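PDB 6D2Y: PbSGBP-B lipoprotein from Prevotella bryantii B14, which probably binds polysaccharides at the bacterial cell surface as a lipoprotein of a polysaccharide utilization locus, and carries a magnesium ion. Local coordinates for residues Y162-Y172 against M195-K206. Residues are numbered along the deposited sequence; the frame is centred on the assembly and turned at random.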
loop_
_atom_site.group_PDB
_atom_site.type_symbol
_atom_site.label_atom_id
_atom_site.label_comp_id
_atom_site.label_asym_id
_atom_site.label_seq_id
_atom_site.Cartn_x
_atom_site.Cartn_y
_atom_site.Cartn_z
ATOM N N TYR A 162 -27.739 -1.388 3.029
ATOM C CA TYR A 162 -26.709 -1.999 2.199
ATOM C C TYR A 162 -25.414 -2.127 2.993
ATOM O O TYR A 162 -24.626 -1.174 3.059
ATOM C CB TYR A 162 -26.479 -1.188 0.923
ATOM C CG TYR A 162 -26.052 -2.032 -0.258
ATOM C CD1 TYR A 162 -24.856 -2.740 -0.234
ATOM C CD2 TYR A 162 -26.846 -2.123 -1.396
ATOM C CE1 TYR A 162 -24.461 -3.515 -1.308
ATOM C CE2 TYR A 162 -26.458 -2.897 -2.477
ATOM C CZ TYR A 162 -25.265 -3.590 -2.427
ATOM O OH TYR A 162 -24.874 -4.360 -3.498
ATOM N N PRO A 163 -25.158 -3.280 3.604
ATOM C CA PRO A 163 -23.963 -3.423 4.442
ATOM C C PRO A 163 -22.707 -3.644 3.614
ATOM O O PRO A 163 -22.726 -4.320 2.582
ATOM C CB PRO A 163 -24.278 -4.657 5.303
ATOM C CG PRO A 163 -25.732 -5.007 5.017
ATOM C CD PRO A 163 -26.009 -4.478 3.652
ATOM N N LEU A 164 -21.604 -3.059 4.081
ATOM C CA LEU A 164 -20.300 -3.376 3.516
ATOM C C LEU A 164 -19.926 -4.803 3.884
ATOM O O LEU A 164 -20.189 -5.265 4.996
ATOM C CB LEU A 164 -19.239 -2.387 4.014
ATOM C CG LEU A 164 -17.780 -2.459 3.528
ATOM C CD1 LEU A 164 -17.103 -1.111 3.732
ATOM C CD2 LEU A 164 -16.958 -3.545 4.226
ATOM N N GLU A 165 -19.316 -5.509 2.936
ATOM C CA GLU A 165 -18.922 -6.889 3.158
ATOM C C GLU A 165 -17.508 -7.108 2.647
ATOM O O GLU A 165 -17.049 -6.434 1.720
ATOM C CB GLU A 165 -19.884 -7.865 2.473
ATOM C CG GLU A 165 -21.310 -7.771 2.979
ATOM C CD GLU A 165 -22.189 -8.871 2.429
ATOM O OE1 GLU A 165 -22.331 -8.955 1.191
ATOM O OE2 GLU A 165 -22.732 -9.656 3.237
ATOM N N ILE A 166 -16.821 -8.053 3.275
ATOM C CA ILE A 166 -15.499 -8.499 2.857
ATOM C C ILE A 166 -15.654 -9.934 2.378
ATOM O O ILE A 166 -16.017 -10.822 3.158
ATOM C CB ILE A 166 -14.473 -8.398 3.993
ATOM C CG1 ILE A 166 -14.333 -6.945 4.459
ATOM C CG2 ILE A 166 -13.135 -8.965 3.550
ATOM C CD1 ILE A 166 -13.030 -6.656 5.184
ATOM N N LYS A 167 -15.405 -10.162 1.093
ATOM C CA LYS A 167 -15.523 -11.483 0.491
ATOM C C LYS A 167 -14.140 -11.962 0.074
ATOM O O LYS A 167 -13.446 -11.282 -0.689
ATOM C CB LYS A 167 -16.469 -11.459 -0.709
ATOM C CG LYS A 167 -17.924 -11.174 -0.360
ATOM C CD LYS A 167 -18.863 -12.085 -1.142
ATOM C CE LYS A 167 -20.267 -11.502 -1.226
ATOM N NZ LYS A 167 -21.027 -11.680 0.045
ATOM N N VAL A 168 -13.745 -13.128 0.574
ATOM C CA VAL A 168 -12.468 -13.742 0.239
ATOM C C VAL A 168 -12.744 -14.904 -0.702
ATOM O O VAL A 168 -13.407 -15.878 -0.322
ATOM C CB VAL A 168 -11.713 -14.208 1.492
ATOM C CG1 VAL A 168 -10.408 -14.886 1.099
ATOM C CG2 VAL A 168 -11.455 -13.030 2.410
ATOM N N GLY A 169 -12.244 -14.798 -1.929
ATOM C CA GLY A 169 -12.480 -15.820 -2.925
ATOM C C GLY A 169 -13.880 -15.769 -3.495
ATOM O O GLY A 169 -14.405 -14.690 -3.786
ATOM N N LYS A 170 -14.501 -16.935 -3.648
ATOM C CA LYS A 170 -15.791 -17.055 -4.308
ATOM C C LYS A 170 -16.890 -17.647 -3.434
ATOM O O LYS A 170 -18.069 -17.451 -3.747
ATOM C CB LYS A 170 -15.666 -17.898 -5.597
ATOM C CG LYS A 170 -15.262 -19.390 -5.426
ATOM C CD LYS A 170 -13.882 -19.580 -4.794
ATOM C CE LYS A 170 -13.507 -21.040 -4.658
ATOM N NZ LYS A 170 -12.319 -21.170 -3.760
ATOM N N ASP A 171 -16.549 -18.351 -2.354
ATOM C CA ASP A 171 -17.543 -18.975 -1.492
ATOM C C ASP A 171 -17.507 -18.475 -0.055
ATOM O O ASP A 171 -18.339 -18.908 0.753
ATOM C CB ASP A 171 -17.373 -20.500 -1.488
ATOM C CG ASP A 171 -17.117 -21.064 -2.869
ATOM O OD1 ASP A 171 -16.078 -21.732 -3.058
ATOM O OD2 ASP A 171 -17.956 -20.842 -3.765
ATOM N N TYR A 172 -16.581 -17.589 0.294
ATOM C CA TYR A 172 -16.418 -17.140 1.668
ATOM C C TYR A 172 -16.799 -15.674 1.809
ATOM O O TYR A 172 -16.407 -14.836 0.991
ATOM C CB TYR A 172 -14.980 -17.343 2.148
ATOM C CG TYR A 172 -14.756 -16.899 3.574
ATOM C CD1 TYR A 172 -15.125 -17.708 4.642
ATOM C CD2 TYR A 172 -14.182 -15.666 3.856
ATOM C CE1 TYR A 172 -14.924 -17.304 5.948
ATOM C CE2 TYR A 172 -13.976 -15.253 5.160
ATOM C CZ TYR A 172 -14.351 -16.076 6.201
ATOM O OH TYR A 172 -14.150 -15.672 7.500
HETATM N N MSE A 195 -10.327 -18.258 7.302
HETATM C CA MSE A 195 -10.419 -17.398 6.129
HETATM C C MSE A 195 -9.515 -17.984 5.048
HETATM O O MSE A 195 -8.368 -18.341 5.324
HETATM C CB MSE A 195 -10.040 -15.942 6.441
HETATM C CG MSE A 195 -9.725 -15.124 5.193
HETATM SE SE MSE A 195 -8.926 -13.371 5.511
HETATM C CE MSE A 195 -10.516 -12.334 5.886
ATOM N N PRO A 196 -10.051 -18.117 3.835
ATOM C CA PRO A 196 -9.281 -18.729 2.747
ATOM C C PRO A 196 -7.980 -17.991 2.478
ATOM O O PRO A 196 -7.930 -16.759 2.458
ATOM C CB PRO A 196 -10.232 -18.640 1.550
ATOM C CG PRO A 196 -11.589 -18.606 2.161
ATOM C CD PRO A 196 -11.444 -17.846 3.447
ATOM N N GLN A 197 -6.925 -18.764 2.257
ATOM C CA GLN A 197 -5.595 -18.230 2.022
ATOM C C GLN A 197 -5.314 -18.157 0.527
ATOM O O GLN A 197 -5.890 -18.907 -0.268
ATOM C CB GLN A 197 -4.551 -19.107 2.708
ATOM C CG GLN A 197 -4.532 -18.939 4.207
ATOM C CD GLN A 197 -3.775 -20.045 4.905
ATOM O OE1 GLN A 197 -2.753 -20.518 4.412
ATOM N NE2 GLN A 197 -4.258 -20.446 6.077
ATOM N N HIS A 198 -4.428 -17.230 0.151
ATOM C CA HIS A 198 -3.949 -17.106 -1.227
ATOM C C HIS A 198 -5.105 -16.931 -2.214
ATOM O O HIS A 198 -5.104 -17.496 -3.311
ATOM C CB HIS A 198 -3.085 -18.307 -1.615
ATOM C CG HIS A 198 -2.200 -18.797 -0.513
ATOM N ND1 HIS A 198 -2.464 -19.950 0.197
ATOM C CD2 HIS A 198 -1.055 -18.293 0.003
ATOM C CE1 HIS A 198 -1.518 -20.133 1.101
ATOM N NE2 HIS A 198 -0.651 -19.141 1.004
ATOM N N GLU A 199 -6.102 -16.145 -1.820
ATOM C CA GLU A 199 -7.253 -15.872 -2.664
ATOM C C GLU A 199 -7.544 -14.378 -2.659
ATOM O O GLU A 199 -7.118 -13.641 -1.765
ATOM C CB GLU A 199 -8.487 -16.660 -2.206
ATOM C CG GLU A 199 -8.331 -18.167 -2.327
ATOM C CD GLU A 199 -9.423 -18.797 -3.167
ATOM O OE1 GLU A 199 -10.394 -19.326 -2.582
ATOM O OE2 GLU A 199 -9.309 -18.763 -4.411
ATOM N N ASP A 200 -8.278 -13.940 -3.677
ATOM C CA ASP A 200 -8.560 -12.522 -3.837
ATOM C C ASP A 200 -9.511 -12.032 -2.751
ATOM O O ASP A 200 -10.456 -12.725 -2.365
ATOM C CB ASP A 200 -9.151 -12.254 -5.221
ATOM C CG ASP A 200 -8.309 -12.847 -6.338
ATOM O OD1 ASP A 200 -8.517 -14.031 -6.678
ATOM O OD2 ASP A 200 -7.435 -12.130 -6.869
ATOM N N ILE A 201 -9.246 -10.826 -2.256
ATOM C CA ILE A 201 -10.051 -10.189 -1.223
ATOM C C ILE A 201 -10.768 -9.002 -1.845
ATOM O O ILE A 201 -10.132 -8.132 -2.454
ATOM C CB ILE A 201 -9.187 -9.750 -0.031
ATOM C CG1 ILE A 201 -8.526 -10.971 0.605
ATOM C CG2 ILE A 201 -10.025 -9.001 0.992
ATOM C CD1 ILE A 201 -7.592 -10.628 1.718
ATOM N N VAL A 202 -12.088 -8.964 -1.692
ATOM C CA VAL A 202 -12.928 -7.940 -2.299
ATOM C C VAL A 202 -13.714 -7.241 -1.198
ATOM O O VAL A 202 -14.382 -7.898 -0.392
ATOM C CB VAL A 202 -13.877 -8.541 -3.353
ATOM C CG1 VAL A 202 -14.790 -7.467 -3.923
ATOM C CG2 VAL A 202 -13.078 -9.216 -4.461
ATOM N N VAL A 203 -13.622 -5.916 -1.162
ATOM C CA VAL A 203 -14.416 -5.087 -0.265
ATOM C C VAL A 203 -15.551 -4.484 -1.079
ATOM O O VAL A 203 -15.310 -3.753 -2.048
ATOM C CB VAL A 203 -13.566 -3.990 0.393
ATOM C CG1 VAL A 203 -14.444 -3.086 1.248
ATOM C CG2 VAL A 203 -12.460 -4.609 1.227
ATOM N N SER A 204 -16.786 -4.790 -0.694
ATOM C CA SER A 204 -17.960 -4.375 -1.448
ATOM C C SER A 204 -18.919 -3.611 -0.550
ATOM O O SER A 204 -19.088 -3.952 0.625
ATOM C CB SER A 204 -18.680 -5.583 -2.059
ATOM O OG SER A 204 -19.083 -6.499 -1.056
ATOM N N ASP A 205 -19.542 -2.581 -1.109
ATOM C CA ASP A 205 -20.598 -1.847 -0.422
ATOM C C ASP A 205 -21.622 -1.411 -1.467
ATOM O O ASP A 205 -21.672 -1.965 -2.570
ATOM C CB ASP A 205 -20.011 -0.678 0.392
ATOM C CG ASP A 205 -19.308 0.358 -0.471
ATOM O OD1 ASP A 205 -19.308 0.223 -1.713
ATOM O OD2 ASP A 205 -18.751 1.318 0.103
ATOM N N LYS A 206 -22.433 -0.407 -1.124
ATOM C CA LYS A 206 -23.497 0.034 -2.022
ATOM C C LYS A 206 -22.949 0.584 -3.331
ATOM O O LYS A 206 -23.610 0.482 -4.369
ATOM C CB LYS A 206 -24.359 1.090 -1.328
ATOM C CG LYS A 206 -25.675 1.385 -2.030
ATOM C CD LYS A 206 -26.346 2.623 -1.456
ATOM C CE LYS A 206 -27.670 2.895 -2.148
ATOM N NZ LYS A 206 -27.507 3.892 -3.239
HETATM O O HOH W 1 -22.903 0.273 1.395
#
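Val168, with 92 Å² buried, sits where strand 165-168 ends and the antiparallel strand 200-205 begins. Its branched side chain fills two directions at once: CG1, anti to the backbone N (chi1 178°), lies 3.8 Å from Pro196 CB, while CG2 meets the selenomethionine methyl Met195 CE at 3.7 Å and also packs on Ile201. Alongside, Pro196 lays its CD over one face of the Tyr172 ring, 3.7 Å from the centroid, a CH-pi contact that suits a rigid ring with polarised C-H bonds. At the far end the Tyr162 ring (72 Å² buried) likewise receives a C-H over its face, from Lys206 CA, 3.6 Å from the centroid; the lysine's amino group leads away to Asp110. A water bridges Tyr162 O and Lys206 N there. Between these ends, Glu165 pairs with Ser204 and Lys167 with Val202, each through two backbone N-H...O hydrogen bonds. Just beyond Val168, Gly169 N donates another to Asp200 O at 2.8 Å; its positive phi (75°) favours glycine. In the turn that follows, Lys170 NZ reaches the syn lone pair of Glu199 OE1 at 2.9 Å. In this sheet of the IPT/TIG domain, an immunoglobulin-like sandwich, backbone bonds thus set the register, and the salt bridge probably adds electrostatic attraction.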